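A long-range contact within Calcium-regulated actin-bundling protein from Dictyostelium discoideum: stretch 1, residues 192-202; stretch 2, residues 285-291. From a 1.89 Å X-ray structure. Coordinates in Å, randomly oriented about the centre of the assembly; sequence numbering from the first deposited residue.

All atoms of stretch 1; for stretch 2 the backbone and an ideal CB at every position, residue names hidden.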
ATOM      1  N   GLU A 192      28.726   6.060  -3.525  1.00 24.45           N
ATOM      2  CA  GLU A 192      29.648   5.539  -2.535  1.00 25.03           C
ATOM      3  C   GLU A 192      30.002   6.632  -1.458  1.00 23.92           C
ATOM      4  O   GLU A 192      30.207   6.316  -0.318  1.00 25.50           O
ATOM      5  CB  GLU A 192      30.866   4.986  -3.268  1.00 26.54           C
ATOM      6  CG  GLU A 192      32.052   4.645  -2.392  1.00 31.77           C
ATOM      7  CD  GLU A 192      31.792   3.516  -1.437  1.00 35.65           C
ATOM      8  OE1 GLU A 192      30.932   2.704  -1.755  1.00 36.94           O
ATOM      9  OE2 GLU A 192      32.443   3.476  -0.369  1.00 41.35           O
ATOM     10  N   VAL A 193      30.058   7.913  -1.800  1.00 22.05           N
ATOM     11  CA  VAL A 193      30.161   8.911  -0.766  1.00 22.33           C
ATOM     12  C   VAL A 193      28.966   8.830   0.183  1.00 22.35           C
ATOM     13  O   VAL A 193      29.138   8.946   1.395  1.00 21.83           O
ATOM     14  CB  VAL A 193      30.278  10.331  -1.318  1.00 21.69           C
ATOM     15  CG1 VAL A 193      30.266  11.353  -0.205  1.00 24.63           C
ATOM     16  CG2 VAL A 193      31.503  10.509  -2.198  1.00 24.44           C
ATOM     17  N   ASN A 194      27.736   8.680  -0.341  1.00 23.24           N
ATOM     18  CA  ASN A 194      26.602   8.528   0.543  1.00 24.14           C
ATOM     19  C   ASN A 194      26.798   7.343   1.476  1.00 25.97           C
ATOM     20  O   ASN A 194      26.552   7.431   2.695  1.00 22.00           O
ATOM     21  CB  ASN A 194      25.318   8.361  -0.218  1.00 26.06           C
ATOM     22  CG  ASN A 194      24.928   9.663  -0.902  1.00 26.76           C
ATOM     23  OD1 ASN A 194      25.242  10.725  -0.408  1.00 26.56           O
ATOM     24  ND2 ASN A 194      24.295   9.568  -2.040  1.00 29.05           N
ATOM     25  N   LYS A 195      27.265   6.241   0.925  1.00 25.21           N
ATOM     26  CA  LYS A 195      27.439   5.098   1.784  1.00 25.83           C
ATOM     27  C   LYS A 195      28.456   5.428   2.890  1.00 24.79           C
ATOM     28  O   LYS A 195      28.274   5.040   3.993  1.00 24.55           O
ATOM     29  CB  LYS A 195      27.833   3.926   0.911  1.00 31.87           C
ATOM     30  CG  LYS A 195      27.959   2.612   1.631  1.00 42.80           C
ATOM     31  CD  LYS A 195      28.120   1.402   0.668  1.00 51.05           C
ATOM     32  CE  LYS A 195      29.577   0.984   0.359  1.00 56.61           C
ATOM     33  NZ  LYS A 195      30.593   0.922   1.465  1.00 56.60           N
ATOM     34  N   ARG A 196      29.554   6.098   2.591  1.00 22.74           N
ATOM     35  CA  ARG A 196      30.543   6.424   3.632  1.00 23.33           C
ATOM     36  C   ARG A 196      30.024   7.467   4.643  1.00 23.62           C
ATOM     37  O   ARG A 196      30.348   7.417   5.802  1.00 22.13           O
ATOM     38  CB  ARG A 196      31.799   6.915   2.986  1.00 24.01           C
ATOM     39  CG  ARG A 196      32.539   5.899   2.107  1.00 27.42           C
ATOM     40  CD  ARG A 196      32.813   4.605   2.906  1.00 30.76           C
ATOM     41  NE  ARG A 196      33.253   3.564   1.996  1.00 42.74           N
ATOM     42  CZ  ARG A 196      34.139   2.582   2.258  1.00 45.33           C
ATOM     43  NH1 ARG A 196      34.708   2.430   3.456  1.00 40.85           N
ATOM     44  NH2 ARG A 196      34.449   1.721   1.288  1.00 47.04           N
ATOM     45  N   ILE A 197      29.176   8.379   4.182  1.00 21.98           N
ATOM     46  CA  ILE A 197      28.531   9.338   5.043  1.00 22.79           C
ATOM     47  C   ILE A 197      27.640   8.628   6.022  1.00 23.28           C
ATOM     48  O   ILE A 197      27.674   8.921   7.235  1.00 24.90           O
ATOM     49  CB  ILE A 197      27.666  10.319   4.224  1.00 23.36           C
ATOM     50  CG1 ILE A 197      28.539  11.356   3.525  1.00 27.82           C
ATOM     51  CG2 ILE A 197      26.668  10.970   5.161  1.00 24.26           C
ATOM     52  CD1 ILE A 197      27.828  12.160   2.434  1.00 29.43           C
ATOM     53  N   ARG A 198      26.819   7.682   5.541  1.00 25.78           N
ATOM     54  CA  ARG A 198      25.971   6.866   6.481  1.00 22.83           C
ATOM     55  C   ARG A 198      26.842   6.144   7.504  1.00 22.60           C
ATOM     56  O   ARG A 198      26.561   6.186   8.652  1.00 21.56           O
ATOM     57  CB  ARG A 198      25.084   5.864   5.739  1.00 24.72           C
ATOM     58  CG  ARG A 198      24.403   4.757   6.586  1.00 24.97           C
ATOM     59  CD  ARG A 198      23.370   3.944   5.790  1.00 24.57           C
ATOM     60  NE  ARG A 198      22.502   4.829   5.031  1.00 28.76           N
ATOM     61  CZ  ARG A 198      21.528   4.442   4.202  1.00 32.79           C
ATOM     62  NH1 ARG A 198      21.277   3.162   3.994  1.00 32.30           N
ATOM     63  NH2 ARG A 198      20.788   5.352   3.590  1.00 32.60           N
ATOM     64  N   ALA A 199      27.852   5.419   7.051  1.00 24.42           N
ATOM     65  CA  ALA A 199      28.751   4.710   7.953  1.00 25.63           C
ATOM     66  C   ALA A 199      29.311   5.679   9.022  1.00 26.62           C
ATOM     67  O   ALA A 199      29.254   5.385  10.214  1.00 28.90           O
ATOM     68  CB  ALA A 199      29.904   4.103   7.161  1.00 27.40           C
ATOM     69  N   TYR A 200      29.825   6.829   8.600  1.00 27.55           N
ATOM     70  CA  TYR A 200      30.355   7.856   9.528  1.00 26.54           C
ATOM     71  C   TYR A 200      29.329   8.447  10.499  1.00 24.81           C
ATOM     72  O   TYR A 200      29.551   8.509  11.714  1.00 24.29           O
ATOM     73  CB  TYR A 200      31.035   8.964   8.740  1.00 26.88           C
ATOM     74  CG  TYR A 200      31.368  10.237   9.523  1.00 27.70           C
ATOM     75  CD1 TYR A 200      32.501  10.317  10.347  1.00 28.60           C
ATOM     76  CD2 TYR A 200      30.618  11.381   9.350  1.00 28.72           C
ATOM     77  CE1 TYR A 200      32.825  11.484  11.005  1.00 27.55           C
ATOM     78  CE2 TYR A 200      30.938  12.567   9.994  1.00 31.55           C
ATOM     79  CZ  TYR A 200      32.032  12.613  10.820  1.00 31.91           C
ATOM     80  OH  TYR A 200      32.294  13.793  11.470  1.00 30.81           O
ATOM     81  N   GLU A 201      28.178   8.836   9.985  1.00 22.79           N
ATOM     82  CA  GLU A 201      27.139   9.381  10.859  1.00 22.63           C
ATOM     83  C   GLU A 201      26.533   8.313  11.727  1.00 24.44           C
ATOM     84  O   GLU A 201      26.117   8.597  12.841  1.00 24.49           O
ATOM     85  CB  GLU A 201      26.044  10.078  10.077  1.00 24.01           C
ATOM     86  CG  GLU A 201      26.559  11.233   9.285  1.00 24.60           C
ATOM     87  CD  GLU A 201      26.752  12.541  10.067  1.00 25.46           C
ATOM     88  OE1 GLU A 201      26.702  12.590  11.293  1.00 24.95           O
ATOM     89  OE2 GLU A 201      27.011  13.532   9.377  1.00 29.53           O
ATOM     90  N   GLU A 202      26.522   7.044  11.293  1.00 24.94           N
ATOM     91  CA  GLU A 202      25.930   6.022  12.219  1.00 25.25           C
ATOM     92  C   GLU A 202      26.833   5.770  13.394  1.00 27.09           C
ATOM     93  O   GLU A 202      26.390   5.615  14.547  1.00 28.22           O
ATOM     94  CB  GLU A 202      25.578   4.717  11.478  1.00 28.13           C
ATOM     95  CG  GLU A 202      24.190   4.818  10.827  1.00 30.73           C
ATOM     96  CD  GLU A 202      23.878   3.691   9.863  1.00 36.32           C
ATOM     97  OE1 GLU A 202      24.812   2.891   9.603  1.00 40.05           O
ATOM     98  OE2 GLU A 202      22.715   3.626   9.372  1.00 35.93           O
ATOM     99  N   UNK A 285      28.048  20.131  -2.827  1.00 27.47           N
ATOM    100  CA  UNK A 285      27.300  20.008  -1.567  1.00 31.66           C
ATOM    101  C   UNK A 285      28.023  19.069  -0.603  1.00 29.77           C
ATOM    102  O   UNK A 285      28.305  19.388   0.564  1.00 26.89           O
ATOM    103  CB  UNK A 285      25.881  19.501  -1.830  1.00 31.66           C
ATOM    104  N   UNK A 286      28.403  17.924  -1.125  1.00 29.23           N
ATOM    105  CA  UNK A 286      29.088  16.967  -0.289  1.00 27.71           C
ATOM    106  C   UNK A 286      30.355  17.536   0.278  1.00 28.77           C
ATOM    107  O   UNK A 286      30.627  17.317   1.473  1.00 28.68           O
ATOM    108  CB  UNK A 286      29.394  15.691  -1.075  1.00 27.71           C
ATOM    109  N   UNK A 287      31.160  18.217  -0.547  1.00 32.14           N
ATOM    110  CA  UNK A 287      32.513  18.677  -0.091  1.00 35.18           C
ATOM    111  C   UNK A 287      32.360  19.721   0.966  1.00 35.71           C
ATOM    112  O   UNK A 287      33.061  19.744   1.969  1.00 36.87           O
ATOM    113  CB  UNK A 287      33.344  19.238  -1.247  1.00 35.18           C
ATOM    114  N   UNK A 288      31.397  20.587   0.732  1.00 39.64           N
ATOM    115  CA  UNK A 288      31.073  21.653   1.673  1.00 35.96           C
ATOM    116  C   UNK A 288      30.803  21.046   3.051  1.00 38.12           C
ATOM    117  O   UNK A 288      31.357  21.508   4.046  1.00 37.69           O
ATOM    118  CB  UNK A 288      29.867  22.461   1.189  1.00 35.96           C
ATOM    119  N   UNK A 289      30.044  19.957   3.093  1.00 38.05           N
ATOM    120  CA  UNK A 289      29.518  19.408   4.349  1.00 36.92           C
ATOM    121  C   UNK A 289      30.495  18.421   5.008  1.00 34.06           C
ATOM    122  O   UNK A 289      30.599  18.380   6.199  1.00 29.02           O
ATOM    123  CB  UNK A 289      28.180  18.713   4.091  1.00 36.92           C
ATOM    124  N   UNK A 290      31.221  17.640   4.231  1.00 31.44           N
ATOM    125  CA  UNK A 290      32.060  16.575   4.780  1.00 33.71           C
ATOM    126  C   UNK A 290      33.534  16.636   4.401  1.00 34.08           C
ATOM    127  O   UNK A 290      34.314  15.801   4.883  1.00 36.78           O
ATOM    128  CB  UNK A 290      31.500  15.223   4.333  1.00 33.71           C
ATOM    129  N   UNK A 291      33.910  17.590   3.544  1.00 35.32           N
ATOM    130  CA  UNK A 291      35.329  17.818   3.130  1.00 37.73           C
ATOM    131  C   UNK A 291      36.148  18.600   4.149  1.00 41.16           C
ATOM    132  O   UNK A 291      35.678  18.848   5.237  1.00 39.86           O
ATOM    133  CB  UNK A 291      35.368  18.570   1.798  1.00 37.73           C
TER

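The two stretches are helices of one chain, at least 88 residues apart in sequence where they touch. Their axes run in roughly the same direction, at 23°, and approach to 11.9 Å. That spacing leaves room for side chains of some size between the backbones. Stretch 1 offers Val 193, Asn 194, Ile 197, Tyr 200 and Glu 201 on the near side.

Position 285 has helical backbone angles, and its ideal CB has nothing of stretch 1 within 5.5 Å. Most helix-compatible residues would suit it. It is Glu 285, which makes no contact with stretch 1.

Position 286 points its CA-to-CB bond toward stretch 1. Its CA lies 8.1 Å from the CA of Val 193. The ideal CB is 4.5 Å from Val 193 CG1 and 5.2 Å from Ile 197 CD1, so an aliphatic side chain would fit. Farther out is the amide oxygen of Asn 194, an acceptor. A long chain with an apolar stem and a donor at its tip could use both; leucine or methionine would use only the apolar part. The residue is Lys 286. Its CG lies 4.4 Å from Ile 197 CD1, and its CE packs 3.9 Å from Val 193 CG1. The chain extends through chi3 and turns at chi4 (p). Its NZ then donates a hydrogen bond to Asn 194 OD1 at 2.7 Å. The NZ is also hydrogen-bonded elsewhere in the structure.

Positions 287 and 288 are helical, and neither ideal CB has stretch 1 within 5.5 Å. Polar or charged residues would do at both. They are Lys 287 and Lys 288, and neither touches stretch 1.

Position 289 points sideways, and its ideal CB is also beyond 5.5 Å. A short side chain would make little contact. A long one could bend toward the carboxylate of Glu 201, where a positive charge would be favourable. The residue is Arg 289. Its NH2 forms a salt bridge with Glu 201 OE2 at 3.4 Å. The oxygen lies well out of the guanidinium plane, so charge alone holds the pair. Water 1 donates to Glu 201 OE2 at 2.7 Å and accepts a weak hydrogen bond from Arg 289 NH1 at 3.4 Å.

Position 290 points toward stretch 1, and its ideal CB is 4.9 Å from Ile 197 CG1. Beyond lie the Tyr 200 ring and the Glu 201 carboxylate. A large apolar residue would pack here, and an aromatic with a polar tip would also reach the acid. The residue is Tyr 290. Ile 197 CG1 sits over one face of its ring, 4.0 Å from the centroid, in a CH-pi contact. The ring edge meets Tyr 200, with CE1 of Tyr 290 3.9 Å from CE2 of Tyr 200. The Tyr 290 OH donates a very short hydrogen bond, 2.4 Å, to Glu 201 OE2.

Position 291 leaves helical phi/psi, at -80/-169. An ideal CB would lie 2.6 Å from Lys 287 O, a clash that favours glycine. It is Gly 291.

Stretch 2, residues 285-291: EKKKRYG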
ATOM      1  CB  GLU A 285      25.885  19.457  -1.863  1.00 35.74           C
ATOM      2  CG  GLU A 285      24.855  19.625  -0.747  1.00 41.93           C
ATOM      3  CD  GLU A 285      24.601  21.071  -0.432  1.00 46.55           C
ATOM      4  OE1 GLU A 285      24.841  21.899  -1.330  1.00 51.58           O
ATOM      5  OE2 GLU A 285      24.193  21.383   0.709  1.00 47.58           O
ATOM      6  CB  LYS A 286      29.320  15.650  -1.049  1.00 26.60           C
ATOM      7  CG  LYS A 286      28.053  14.785  -1.130  1.00 26.57           C
ATOM      8  CD  LYS A 286      28.028  13.953  -2.389  1.00 26.02           C
ATOM      9  CE  LYS A 286      27.201  12.657  -2.197  1.00 28.02           C
ATOM     10  NZ  LYS A 286      25.727  12.836  -2.054  1.00 27.62           N
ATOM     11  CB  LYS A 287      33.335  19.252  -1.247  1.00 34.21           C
ATOM     12  CG  LYS A 287      33.928  18.176  -2.099  1.00 36.23           C
ATOM     13  CD  LYS A 287      34.552  18.694  -3.387  1.00 38.68           C
ATOM     14  CE  LYS A 287      35.879  19.400  -3.158  1.00 40.42           C
ATOM     15  NZ  LYS A 287      36.359  19.950  -4.472  1.00 42.50           N
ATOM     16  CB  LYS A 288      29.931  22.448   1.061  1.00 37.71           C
ATOM     17  CG  LYS A 288      28.896  23.179   1.888  1.00 43.34           C
ATOM     18  CD  LYS A 288      28.347  24.281   0.964  1.00 49.04           C
ATOM     19  CE  LYS A 288      26.839  24.423   0.999  1.00 52.05           C
ATOM     20  NZ  LYS A 288      26.480  25.373   2.086  1.00 52.22           N
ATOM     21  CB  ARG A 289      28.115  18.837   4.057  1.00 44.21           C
ATOM     22  CG  ARG A 289      27.466  17.966   5.122  1.00 53.69           C
ATOM     23  CD  ARG A 289      26.465  18.720   5.983  1.00 63.53           C
ATOM     24  NE  ARG A 289      25.833  17.852   7.001  1.00 73.64           N
ATOM     25  CZ  ARG A 289      26.396  17.429   8.147  1.00 79.86           C
ATOM     26  NH1 ARG A 289      27.643  17.782   8.480  1.00 80.58           N
ATOM     27  NH2 ARG A 289      25.696  16.645   8.986  1.00 76.39           N
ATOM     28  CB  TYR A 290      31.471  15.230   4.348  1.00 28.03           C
ATOM     29  CG  TYR A 290      30.175  14.918   5.047  1.00 25.38           C
ATOM     30  CD1 TYR A 290      30.155  14.593   6.390  1.00 27.59           C
ATOM     31  CD2 TYR A 290      28.979  14.933   4.384  1.00 24.56           C
ATOM     32  CE1 TYR A 290      28.995  14.306   7.038  1.00 27.16           C
ATOM     33  CE2 TYR A 290      27.795  14.664   5.030  1.00 25.37           C
ATOM     34  CZ  TYR A 290      27.803  14.323   6.354  1.00 28.67           C
ATOM     35  OH  TYR A 290      26.648  14.015   7.043  1.00 30.48           O
TER
HETATM   36  O   HOH W   1      28.483  15.371  10.744  1.00 36.38           O
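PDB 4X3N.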